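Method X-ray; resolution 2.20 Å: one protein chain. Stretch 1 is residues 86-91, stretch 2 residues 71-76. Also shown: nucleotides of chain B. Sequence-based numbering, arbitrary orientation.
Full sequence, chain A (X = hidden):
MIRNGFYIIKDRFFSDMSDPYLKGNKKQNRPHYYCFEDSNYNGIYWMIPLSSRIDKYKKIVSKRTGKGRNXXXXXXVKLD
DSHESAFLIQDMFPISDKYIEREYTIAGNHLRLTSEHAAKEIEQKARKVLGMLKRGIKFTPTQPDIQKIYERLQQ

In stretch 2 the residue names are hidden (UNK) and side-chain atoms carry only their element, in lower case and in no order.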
# COMPACT_ATOMS: atom_id res chain seq x y z
N ALA A 86 -3.40 -7.40 -23.68
CA ALA A 86 -4.25 -6.27 -23.51
C ALA A 86 -5.61 -6.67 -22.94
O ALA A 86 -6.27 -7.53 -23.47
CB ALA A 86 -4.43 -5.56 -24.83
N PHE A 87 -5.99 -6.02 -21.84
CA PHE A 87 -7.25 -6.19 -21.18
C PHE A 87 -8.14 -5.12 -21.74
O PHE A 87 -7.87 -3.94 -21.53
CB PHE A 87 -7.11 -5.98 -19.69
CG PHE A 87 -6.46 -7.12 -18.95
CD1 PHE A 87 -5.11 -7.43 -19.13
CD2 PHE A 87 -7.18 -7.84 -18.02
CE1 PHE A 87 -4.52 -8.44 -18.41
CE2 PHE A 87 -6.60 -8.84 -17.29
CZ PHE A 87 -5.28 -9.16 -17.51
N LEU A 88 -9.16 -5.51 -22.51
CA LEU A 88 -10.02 -4.53 -23.16
C LEU A 88 -11.16 -4.23 -22.19
O LEU A 88 -12.29 -4.69 -22.34
CB LEU A 88 -10.52 -4.98 -24.50
CG LEU A 88 -9.51 -5.48 -25.54
CD1 LEU A 88 -10.10 -5.49 -26.96
CD2 LEU A 88 -8.20 -4.79 -25.51
N ILE A 89 -10.84 -3.43 -21.19
CA ILE A 89 -11.75 -3.14 -20.11
C ILE A 89 -12.97 -2.40 -20.70
O ILE A 89 -14.09 -2.57 -20.23
CB ILE A 89 -11.05 -2.30 -19.03
CG1 ILE A 89 -9.77 -3.04 -18.58
CG2 ILE A 89 -11.97 -2.05 -17.86
CD1 ILE A 89 -9.02 -2.40 -17.42
N GLN A 90 -12.71 -1.56 -21.71
CA GLN A 90 -13.75 -0.93 -22.51
C GLN A 90 -14.90 -1.86 -22.87
O GLN A 90 -16.04 -1.44 -22.94
CB GLN A 90 -13.14 -0.37 -23.80
CG GLN A 90 -12.39 -1.41 -24.62
CD GLN A 90 -11.75 -0.85 -25.84
OE1 GLN A 90 -11.33 0.31 -25.87
NE2 GLN A 90 -11.61 -1.69 -26.88
N ASP A 91 -14.58 -3.15 -23.09
CA ASP A 91 -15.53 -4.09 -23.65
C ASP A 91 -15.95 -5.12 -22.64
O ASP A 91 -16.37 -6.24 -22.98
CB ASP A 91 -14.92 -4.78 -24.85
CG ASP A 91 -14.72 -3.83 -26.00
OD1 ASP A 91 -15.60 -2.99 -26.24
OD2 ASP A 91 -13.70 -3.96 -26.72
N UNK A 71 -4.77 5.56 -18.81
CA UNK A 71 -5.75 4.88 -19.66
C UNK A 71 -6.47 3.85 -18.82
O UNK A 71 -5.84 2.91 -18.35
s UNK A 71 -6.24 3.48 -22.02
c UNK A 71 -5.07 4.19 -20.83
N UNK A 72 -7.77 4.01 -18.61
CA UNK A 72 -8.55 3.01 -17.87
C UNK A 72 -9.21 1.97 -18.77
O UNK A 72 -9.59 0.94 -18.30
o UNK A 72 -9.30 6.04 -16.66
o UNK A 72 -8.46 4.64 -15.19
c UNK A 72 -9.64 3.68 -17.05
c UNK A 72 -9.10 4.87 -16.23
N UNK A 73 -9.42 2.30 -20.04
CA UNK A 73 -10.20 1.47 -20.93
C UNK A 73 -9.39 0.28 -21.50
O UNK A 73 -9.97 -0.71 -21.95
c UNK A 73 -10.83 2.28 -22.09
c UNK A 73 -11.91 3.18 -21.55
c UNK A 73 -9.81 3.11 -22.84
c UNK A 73 -10.33 3.65 -24.15
N UNK A 74 -8.07 0.40 -21.45
CA UNK A 74 -7.15 -0.64 -21.84
C UNK A 74 -5.99 -0.68 -20.89
O UNK A 74 -5.42 0.37 -20.52
c UNK A 74 -7.64 0.26 -25.37
c UNK A 74 -6.63 -0.36 -23.22
c UNK A 74 -7.73 -0.67 -24.23
c UNK A 74 -5.44 -1.24 -23.55
N UNK A 75 -5.64 -1.88 -20.47
CA UNK A 75 -4.47 -2.08 -19.61
C UNK A 75 -3.68 -3.26 -20.16
O UNK A 75 -4.23 -4.34 -20.44
n UNK A 75 -3.16 -1.34 -16.72
c UNK A 75 -3.30 -3.50 -16.57
n UNK A 75 -2.28 -3.03 -15.77
c UNK A 75 -3.84 -2.44 -17.20
c UNK A 75 -2.22 -1.72 -15.88
c UNK A 75 -4.94 -2.35 -18.19
N UNK A 76 -2.39 -3.05 -20.32
CA UNK A 76 -1.49 -4.03 -20.92
C UNK A 76 -0.54 -4.49 -19.85
O UNK A 76 0.11 -3.68 -19.18
c UNK A 76 -1.69 -3.16 -23.24
c UNK A 76 -0.72 -3.42 -22.09
c UNK A 76 -1.11 -2.34 -24.35
c UNK A 76 0.36 -4.37 -22.57
P U B 6 -13.05 11.35 -24.08
OP1 U B 6 -13.26 12.73 -23.59
OP2 U B 6 -11.71 10.95 -24.59
O5' U B 6 -13.53 10.38 -22.91
C5' U B 6 -14.82 10.58 -22.30
C4' U B 6 -14.67 10.71 -20.80
O4' U B 6 -14.09 9.47 -20.28
C3' U B 6 -13.74 11.82 -20.30
O3' U B 6 -14.20 12.24 -19.01
C2' U B 6 -12.42 11.08 -20.10
O2' U B 6 -11.52 11.75 -19.26
C1' U B 6 -12.93 9.76 -19.53
N1 U B 6 -11.98 8.65 -19.68
C2 U B 6 -11.39 8.14 -18.54
O2 U B 6 -11.73 8.47 -17.42
N3 U B 6 -10.47 7.15 -18.76
C4 U B 6 -10.05 6.65 -19.97
O4 U B 6 -9.22 5.74 -20.00
C5 U B 6 -10.68 7.25 -21.10
C6 U B 6 -11.59 8.21 -20.92
P G B 3 -10.23 -0.81 -36.52
OP1 G B 3 -9.57 0.04 -37.49
OP2 G B 3 -9.42 -1.41 -35.41
O5' G B 3 -11.42 -0.10 -35.77
C5' G B 3 -12.51 0.49 -36.48
C4' G B 3 -13.67 0.74 -35.53
O4' G B 3 -14.09 -0.53 -34.97
C3' G B 3 -13.35 1.60 -34.32
O3' G B 3 -13.53 2.99 -34.58
C2' G B 3 -14.39 1.13 -33.32
O2' G B 3 -15.66 1.74 -33.50
C1' G B 3 -14.44 -0.37 -33.62
N9 G B 3 -13.51 -1.13 -32.80
C8 G B 3 -12.21 -1.44 -33.10
N7 G B 3 -11.60 -2.08 -32.14
C5 G B 3 -12.56 -2.23 -31.16
C6 G B 3 -12.49 -2.85 -29.90
O6 G B 3 -11.54 -3.46 -29.39
N1 G B 3 -13.70 -2.77 -29.21
C2 G B 3 -14.82 -2.13 -29.67
N2 G B 3 -15.88 -2.13 -28.85
N3 G B 3 -14.90 -1.55 -30.85
C4 G B 3 -13.75 -1.65 -31.54
P U B 4 -12.28 3.99 -34.77
OP1 U B 4 -12.71 4.97 -35.78
OP2 U B 4 -11.05 3.19 -34.96
O5' U B 4 -12.13 4.64 -33.33
C5' U B 4 -13.21 5.39 -32.74
C4' U B 4 -12.80 5.89 -31.38
O4' U B 4 -12.77 4.75 -30.45
C3' U B 4 -11.41 6.53 -31.28
O3' U B 4 -11.34 7.42 -30.17
C2' U B 4 -10.54 5.35 -30.86
O2' U B 4 -9.32 5.67 -30.23
C1' U B 4 -11.48 4.65 -29.89
N1 U B 4 -11.19 3.23 -29.68
C2 U B 4 -11.08 2.77 -28.39
O2 U B 4 -11.23 3.49 -27.42
N3 U B 4 -10.80 1.44 -28.27
C4 U B 4 -10.61 0.54 -29.31
O4 U B 4 -10.42 -0.65 -29.05
C5 U B 4 -10.74 1.09 -30.61
C6 U B 4 -11.02 2.39 -30.76

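Position 71 carries two side-chain atoms, one carbon and then one sulfur. It touches nothing on stretch 1, and the sulfur turns back on its own segment, where it accepts a weak hydrogen bond from the backbone N of position 74 (3.6 Å). A single carbon ending in sulfur is cysteine, Cys71, with chi1 in the t well.

Position 72 has four side-chain atoms: two carbons, the second carrying two oxygens. This carboxylate leads away from stretch 1 toward the RNA, where one oxygen lies 2.6 Å from N3 of U6, which donates to it. The backbone N of the same residue donates to O4 of U6 at 2.7 Å. One carbon before a carboxylate makes Asp72, and it reads the uracil edge as a donor and acceptor pair. Stretch 1 meets its backbone instead: CD1 of Ile89 lies 3.5 Å from O of Asp72.

Position 73 shows four carbons, forked at the first, with one arm two carbons long. The end of the long arm comes 3.9 Å from OE1 of Gln90 and 3.4 Å from O2 of U4, so it sits beside both protein and base. That fork defines isoleucine, Ile73. Its backbone does the fastening, because O of Ile73 accepts a hydrogen bond from N of Gln90 at 2.9 Å.

Position 74 repeats the pattern, four carbons forked at the first with a longer arm of two. The CA-to-CB bond points away from stretch 1 overall, yet a carbon of the long arm lies 4.3 Å from CD2 of Leu88 and the terminal one 3.7 Å from OE1 of Gln90. This is again isoleucine, Ile74, its chi2 between wells at 146°. Its CA approaches O of Phe87 at 3.4 Å in a CA-H...O contact.

Position 75 has one carbon followed by a five-membered ring of three carbons and two nitrogens. Its CB lies 4.2 Å from CD1 of Ile89 and 4.5 Å from CB of Phe87. An imidazole on one carbon is histidine, His75, and its ND1 is hydrogen-bonded elsewhere in the structure.

Position 76 has four carbons, forked at the first, one arm longer by a carbon; the first carbon of that arm lies 4.0 Å from CB of Ala86. It is isoleucine, Ile76.

The contact works as a short antiparallel ladder that opens into a turn. Phe87 and His75 form the hydrogen-bonded pair, N of Phe87 to O of His75 at 2.8 Å and N of His75 to O of Phe87 at 3.2 Å, with their side chains on one face; Ala86 and Ile76, the neighboring non-hydrogen-bonded pair, place theirs on the other. Beyond the ladder, the 3-10 segment at Ile89 and Gln90 presents a backbone NH to Ile73. The rule for design is economical: main-chain bonds set the register, and the Gln90 amide pairs with U4 while the carboxylates of Asp72 and Asp91 bind U6 and G3.

Stretch 2, residues 71-76: CDIIHI
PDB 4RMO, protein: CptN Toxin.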